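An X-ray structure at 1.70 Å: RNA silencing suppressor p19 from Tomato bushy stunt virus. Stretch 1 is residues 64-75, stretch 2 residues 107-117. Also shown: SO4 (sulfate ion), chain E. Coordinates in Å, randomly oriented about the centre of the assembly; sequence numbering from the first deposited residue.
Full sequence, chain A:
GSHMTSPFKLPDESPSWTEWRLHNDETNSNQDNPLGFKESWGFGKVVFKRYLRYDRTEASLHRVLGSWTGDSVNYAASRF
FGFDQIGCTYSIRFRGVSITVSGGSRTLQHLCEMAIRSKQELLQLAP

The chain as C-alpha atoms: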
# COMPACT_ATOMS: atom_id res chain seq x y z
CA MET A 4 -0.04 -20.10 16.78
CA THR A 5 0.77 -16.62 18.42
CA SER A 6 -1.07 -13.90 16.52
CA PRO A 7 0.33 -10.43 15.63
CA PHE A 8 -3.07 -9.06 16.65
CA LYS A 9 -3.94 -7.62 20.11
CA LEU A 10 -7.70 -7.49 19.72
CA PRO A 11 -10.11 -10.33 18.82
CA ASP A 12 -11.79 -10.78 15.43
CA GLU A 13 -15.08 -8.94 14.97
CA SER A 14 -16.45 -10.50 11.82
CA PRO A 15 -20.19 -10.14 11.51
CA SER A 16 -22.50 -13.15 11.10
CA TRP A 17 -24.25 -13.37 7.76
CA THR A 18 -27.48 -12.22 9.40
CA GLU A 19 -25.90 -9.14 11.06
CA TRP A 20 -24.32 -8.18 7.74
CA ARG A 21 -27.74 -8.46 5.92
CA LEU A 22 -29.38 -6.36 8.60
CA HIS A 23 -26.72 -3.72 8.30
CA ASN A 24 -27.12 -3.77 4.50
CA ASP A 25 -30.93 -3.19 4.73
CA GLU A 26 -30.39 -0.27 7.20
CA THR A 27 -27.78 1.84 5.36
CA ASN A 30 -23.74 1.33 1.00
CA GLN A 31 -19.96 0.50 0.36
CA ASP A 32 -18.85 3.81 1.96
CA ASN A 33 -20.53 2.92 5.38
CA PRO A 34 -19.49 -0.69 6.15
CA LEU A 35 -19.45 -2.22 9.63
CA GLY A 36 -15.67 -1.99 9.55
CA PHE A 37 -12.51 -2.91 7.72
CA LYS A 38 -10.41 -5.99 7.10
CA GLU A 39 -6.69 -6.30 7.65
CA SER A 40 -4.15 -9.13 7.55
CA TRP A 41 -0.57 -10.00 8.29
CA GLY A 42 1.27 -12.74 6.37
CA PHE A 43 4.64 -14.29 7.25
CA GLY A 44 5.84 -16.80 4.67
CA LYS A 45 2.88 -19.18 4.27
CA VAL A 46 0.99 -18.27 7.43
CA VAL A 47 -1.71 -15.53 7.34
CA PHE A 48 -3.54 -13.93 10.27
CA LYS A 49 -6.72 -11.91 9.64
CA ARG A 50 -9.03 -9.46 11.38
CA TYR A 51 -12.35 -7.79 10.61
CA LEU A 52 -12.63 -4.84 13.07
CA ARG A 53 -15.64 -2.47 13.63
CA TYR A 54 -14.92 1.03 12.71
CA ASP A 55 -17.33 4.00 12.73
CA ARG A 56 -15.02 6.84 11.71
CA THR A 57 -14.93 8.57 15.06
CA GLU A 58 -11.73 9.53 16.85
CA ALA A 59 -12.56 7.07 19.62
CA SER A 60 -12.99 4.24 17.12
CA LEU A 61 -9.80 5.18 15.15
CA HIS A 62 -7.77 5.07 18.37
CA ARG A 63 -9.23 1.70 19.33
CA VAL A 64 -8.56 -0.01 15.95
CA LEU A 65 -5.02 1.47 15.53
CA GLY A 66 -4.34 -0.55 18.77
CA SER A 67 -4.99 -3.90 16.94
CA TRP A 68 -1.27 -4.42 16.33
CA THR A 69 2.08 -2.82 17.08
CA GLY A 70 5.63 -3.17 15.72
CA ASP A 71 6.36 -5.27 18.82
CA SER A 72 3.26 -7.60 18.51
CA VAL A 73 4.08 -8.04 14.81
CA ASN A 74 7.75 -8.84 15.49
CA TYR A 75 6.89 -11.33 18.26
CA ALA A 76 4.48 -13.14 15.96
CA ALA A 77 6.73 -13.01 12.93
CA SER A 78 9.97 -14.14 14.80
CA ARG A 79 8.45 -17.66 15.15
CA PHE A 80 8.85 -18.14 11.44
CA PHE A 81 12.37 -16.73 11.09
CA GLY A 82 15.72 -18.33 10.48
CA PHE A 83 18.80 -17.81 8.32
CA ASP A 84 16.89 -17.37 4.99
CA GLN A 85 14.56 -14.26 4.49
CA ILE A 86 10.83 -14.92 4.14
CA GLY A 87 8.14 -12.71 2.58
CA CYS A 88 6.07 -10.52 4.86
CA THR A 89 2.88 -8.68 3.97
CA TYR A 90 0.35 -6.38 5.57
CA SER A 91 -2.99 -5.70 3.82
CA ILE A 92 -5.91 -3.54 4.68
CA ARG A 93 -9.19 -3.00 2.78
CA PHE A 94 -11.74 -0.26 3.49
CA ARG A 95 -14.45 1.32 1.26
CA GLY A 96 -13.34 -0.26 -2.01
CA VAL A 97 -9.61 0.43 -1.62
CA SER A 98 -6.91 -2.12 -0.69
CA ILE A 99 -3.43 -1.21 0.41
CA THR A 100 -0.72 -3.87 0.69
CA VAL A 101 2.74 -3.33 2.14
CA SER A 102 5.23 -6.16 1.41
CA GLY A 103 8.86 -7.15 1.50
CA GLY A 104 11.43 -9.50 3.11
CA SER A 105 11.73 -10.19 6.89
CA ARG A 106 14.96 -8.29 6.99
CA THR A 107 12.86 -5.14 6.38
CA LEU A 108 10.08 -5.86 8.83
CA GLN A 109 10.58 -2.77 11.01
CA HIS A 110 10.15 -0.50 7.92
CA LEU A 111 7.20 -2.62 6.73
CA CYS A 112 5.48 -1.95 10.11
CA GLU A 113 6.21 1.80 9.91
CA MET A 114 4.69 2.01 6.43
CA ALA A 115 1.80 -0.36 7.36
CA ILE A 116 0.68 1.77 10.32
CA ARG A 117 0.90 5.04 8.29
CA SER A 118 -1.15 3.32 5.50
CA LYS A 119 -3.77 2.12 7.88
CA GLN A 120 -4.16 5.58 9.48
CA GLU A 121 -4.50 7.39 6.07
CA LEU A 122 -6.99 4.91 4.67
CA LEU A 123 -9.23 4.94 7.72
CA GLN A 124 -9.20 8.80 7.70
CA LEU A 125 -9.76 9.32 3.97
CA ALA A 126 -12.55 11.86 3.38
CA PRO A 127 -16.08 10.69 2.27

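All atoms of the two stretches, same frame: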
# COMPACT_ATOMS: atom_id res chain seq x y z
N VAL A 64 -9.00 0.98 17.01
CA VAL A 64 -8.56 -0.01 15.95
C VAL A 64 -7.05 0.09 15.58
O VAL A 64 -6.42 -0.89 15.11
CB VAL A 64 -9.49 -0.05 14.70
CG1 VAL A 64 -10.96 -0.26 15.03
CG2 VAL A 64 -9.35 1.32 13.84
N LEU A 65 -6.42 1.29 15.70
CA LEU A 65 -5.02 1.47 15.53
C LEU A 65 -4.29 0.65 16.60
O LEU A 65 -3.10 0.35 16.44
CB LEU A 65 -4.79 2.95 15.63
CG LEU A 65 -4.59 3.79 14.41
CD1 LEU A 65 -4.31 3.20 13.01
CD2 LEU A 65 -4.90 5.31 14.50
N GLY A 66 -4.98 0.28 17.70
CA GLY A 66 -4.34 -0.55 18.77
C GLY A 66 -4.34 -2.02 18.41
O GLY A 66 -3.90 -2.84 19.20
N SER A 67 -4.79 -2.40 17.21
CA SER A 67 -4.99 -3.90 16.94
C SER A 67 -3.68 -4.64 16.72
O SER A 67 -3.60 -5.90 16.84
CB SER A 67 -5.96 -4.10 15.78
OG SER A 67 -5.34 -3.74 14.63
N TRP A 68 -2.61 -3.93 16.44
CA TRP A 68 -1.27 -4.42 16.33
C TRP A 68 -0.25 -3.36 16.50
O TRP A 68 -0.52 -2.20 16.24
CB TRP A 68 -1.05 -5.25 15.01
CG TRP A 68 -1.22 -4.43 13.75
CD1 TRP A 68 -2.37 -4.31 13.02
CD2 TRP A 68 -0.25 -3.62 13.15
NE1 TRP A 68 -2.13 -3.46 11.95
CE2 TRP A 68 -0.85 -2.99 12.01
CE3 TRP A 68 1.09 -3.38 13.39
CZ2 TRP A 68 -0.11 -2.11 11.17
CZ3 TRP A 68 1.80 -2.55 12.60
CH2 TRP A 68 1.21 -1.92 11.49
N THR A 69 0.97 -3.74 16.92
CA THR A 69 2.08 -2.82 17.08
C THR A 69 3.31 -3.40 16.41
O THR A 69 3.36 -4.65 16.04
CB THR A 69 2.32 -2.58 18.58
OG1 THR A 69 2.77 -3.85 19.09
CG2 THR A 69 1.13 -2.08 19.37
N GLY A 70 4.36 -2.65 16.25
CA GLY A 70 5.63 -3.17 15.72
C GLY A 70 6.11 -4.36 16.59
O GLY A 70 6.57 -5.43 16.03
N ASP A 71 5.97 -4.18 17.90
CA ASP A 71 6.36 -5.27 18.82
C ASP A 71 5.51 -6.54 18.67
O ASP A 71 6.06 -7.68 18.63
CB ASP A 71 6.35 -4.82 20.25
CG ASP A 71 7.50 -3.83 20.61
OD1 ASP A 71 7.41 -3.33 21.75
OD2 ASP A 71 8.45 -3.62 19.82
N SER A 72 4.18 -6.41 18.65
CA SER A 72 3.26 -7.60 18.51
C SER A 72 3.54 -8.23 17.16
O SER A 72 3.58 -9.50 17.03
CB SER A 72 1.80 -7.30 18.71
OG SER A 72 1.24 -6.59 17.59
N VAL A 73 3.80 -7.46 16.09
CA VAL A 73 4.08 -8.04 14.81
C VAL A 73 5.46 -8.79 14.83
O VAL A 73 5.60 -9.94 14.28
CB VAL A 73 4.01 -7.04 13.60
CG1 VAL A 73 4.75 -7.55 12.38
CG2 VAL A 73 2.54 -6.61 13.47
N ASN A 74 6.45 -8.18 15.46
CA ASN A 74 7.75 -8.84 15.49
C ASN A 74 7.71 -10.15 16.34
O ASN A 74 8.38 -11.12 16.02
CB ASN A 74 8.75 -7.95 16.13
CG ASN A 74 10.12 -8.43 15.88
OD1 ASN A 74 10.59 -8.47 14.73
ND2 ASN A 74 10.76 -8.92 16.95
N TYR A 75 6.97 -10.14 17.43
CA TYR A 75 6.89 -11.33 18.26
C TYR A 75 6.25 -12.45 17.42
O TYR A 75 6.78 -13.62 17.28
CB TYR A 75 6.11 -11.05 19.51
CG TYR A 75 6.08 -12.32 20.30
CD1 TYR A 75 7.33 -12.91 20.70
CD2 TYR A 75 4.88 -12.99 20.55
CE1 TYR A 75 7.34 -14.13 21.39
CE2 TYR A 75 4.89 -14.21 21.28
CZ TYR A 75 6.12 -14.80 21.65
OH TYR A 75 6.11 -16.02 22.37
N THR A 107 13.38 -6.52 6.41
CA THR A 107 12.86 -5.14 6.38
C THR A 107 11.64 -4.92 7.29
O THR A 107 10.93 -3.93 7.19
CB THR A 107 12.52 -4.64 4.92
OG1 THR A 107 11.21 -5.21 4.52
CG2 THR A 107 13.68 -4.98 4.01
N LEU A 108 11.34 -5.85 8.18
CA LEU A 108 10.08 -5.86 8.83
C LEU A 108 9.78 -4.58 9.61
O LEU A 108 8.62 -4.12 9.65
CB LEU A 108 9.91 -7.05 9.78
CG LEU A 108 8.55 -7.32 10.42
CD1 LEU A 108 7.36 -7.46 9.47
CD2 LEU A 108 8.61 -8.54 11.43
N GLN A 109 10.81 -4.00 10.25
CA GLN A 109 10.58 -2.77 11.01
C GLN A 109 10.00 -1.62 10.08
O GLN A 109 9.03 -0.93 10.44
CB GLN A 109 11.85 -2.35 11.75
CG GLN A 109 11.57 -1.20 12.67
CD GLN A 109 12.71 -0.90 13.70
OE1 GLN A 109 13.67 -1.65 13.80
NE2 GLN A 109 12.56 0.20 14.45
N HIS A 110 10.61 -1.49 8.92
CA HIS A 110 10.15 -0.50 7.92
C HIS A 110 8.79 -0.93 7.35
O HIS A 110 7.94 -0.06 7.08
CB HIS A 110 11.17 -0.36 6.79
CG HIS A 110 12.46 0.31 7.14
ND1 HIS A 110 12.58 1.28 8.12
CD2 HIS A 110 13.68 0.22 6.55
CE1 HIS A 110 13.84 1.71 8.16
NE2 HIS A 110 14.52 1.08 7.21
N LEU A 111 8.53 -2.24 7.13
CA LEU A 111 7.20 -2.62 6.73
C LEU A 111 6.15 -2.19 7.79
O LEU A 111 5.09 -1.68 7.43
CB LEU A 111 7.06 -4.11 6.41
CG LEU A 111 8.01 -4.68 5.43
CD1 LEU A 111 7.89 -6.27 5.47
CD2 LEU A 111 7.76 -4.12 4.05
N CYS A 112 6.44 -2.35 9.12
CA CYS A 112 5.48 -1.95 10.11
C CYS A 112 5.19 -0.43 10.09
O CYS A 112 4.10 0.03 10.34
CB CYS A 112 6.03 -2.36 11.54
SG CYS A 112 5.87 -4.27 11.67
N GLU A 113 6.29 0.27 9.83
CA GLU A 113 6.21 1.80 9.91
C GLU A 113 5.33 2.25 8.74
O GLU A 113 4.44 3.07 8.91
CB GLU A 113 7.59 2.41 9.76
CG GLU A 113 8.47 2.46 11.08
CD GLU A 113 10.01 2.63 10.79
OE1 GLU A 113 10.38 3.08 9.66
OE2 GLU A 113 10.87 2.29 11.65
N MET A 114 5.54 1.64 7.58
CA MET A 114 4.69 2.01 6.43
C MET A 114 3.27 1.46 6.58
O MET A 114 2.28 2.11 6.14
CB MET A 114 5.29 1.54 5.08
CG MET A 114 6.64 2.15 4.71
SD MET A 114 6.52 4.01 4.74
CE MET A 114 5.03 4.39 3.97
N ALA A 115 3.12 0.28 7.14
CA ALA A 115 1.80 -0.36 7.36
C ALA A 115 0.92 0.52 8.29
O ALA A 115 -0.24 0.75 8.03
CB ALA A 115 2.00 -1.79 7.95
N ILE A 116 1.49 1.05 9.37
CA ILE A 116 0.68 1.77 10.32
C ILE A 116 0.23 3.16 9.75
O ILE A 116 -0.89 3.54 9.98
CB ILE A 116 1.38 1.97 11.72
CG1 ILE A 116 0.35 2.41 12.69
CG2 ILE A 116 2.60 2.75 11.72
CD1 ILE A 116 -0.64 1.45 13.03
N ARG A 117 1.13 3.74 8.97
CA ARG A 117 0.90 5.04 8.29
C ARG A 117 -0.21 4.80 7.22
O ARG A 117 -1.22 5.54 7.13
CB ARG A 117 2.20 5.57 7.63
CG ARG A 117 3.32 6.01 8.55
CD ARG A 117 4.53 6.68 7.79
NE ARG A 117 5.68 7.12 8.61
CZ ARG A 117 6.05 6.59 9.82
NH1 ARG A 117 5.40 5.56 10.45
NH2 ARG A 117 7.13 7.06 10.41
S SO4 E . 4.07 0.82 15.16
O1 SO4 E . 4.51 2.11 15.71
O2 SO4 E . 5.03 0.47 14.05
O3 SO4 E . 3.95 -0.06 16.35
O4 SO4 E . 2.70 0.83 14.67

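The helix that opens at Gly70 crosses the helix of stretch 2 at 134° between their N-to-C directions, so the two cross obliquely, nearer antiparallel than parallel, with Gly70 beside Cys112 (CA to CA 5.7 Å) and Asn74 beside Leu108. No hydrogen bond joins the stretches; the contact rests on packing, chiefly by Trp68, Ile116 and Cys112.

Trp68 lies in the loop before the helix. Its CA-to-CB bond points sideways, yet the long indole carries its far end onto stretch 2, where Trp68 CH2 lies 3.6 Å from Ala115 CB. The small alanine side chain lets the broad ring approach closely. Ile116 lays its CD1 over one face of the indole, and the same CD1 reaches Leu65 CD1 at 4.1 Å, so one branched aliphatic chain serves two apolar neighbours.

Cys112 points toward stretch 1. Its compact, polarizable sulfur fits where the backbones come close: Cys112 SG lies 4.2 Å from Gly70 CA and 3.5 Å from Val73 CG1. Val73 CG1 also meets Leu108 CD1 at 3.9 Å, extending the apolar seam.

Thr69 caps the helix that opens at Gly70, its OG1 accepting from Ser72 N (3.0 Å), while Ser72 OG accepts from Thr69 N (2.9 Å). Gly70 N, whose N-H lies in the first turn and has no helical backbone acceptor, donates to sulfate O3 at 2.6 Å; an anion suits a helix N-terminus.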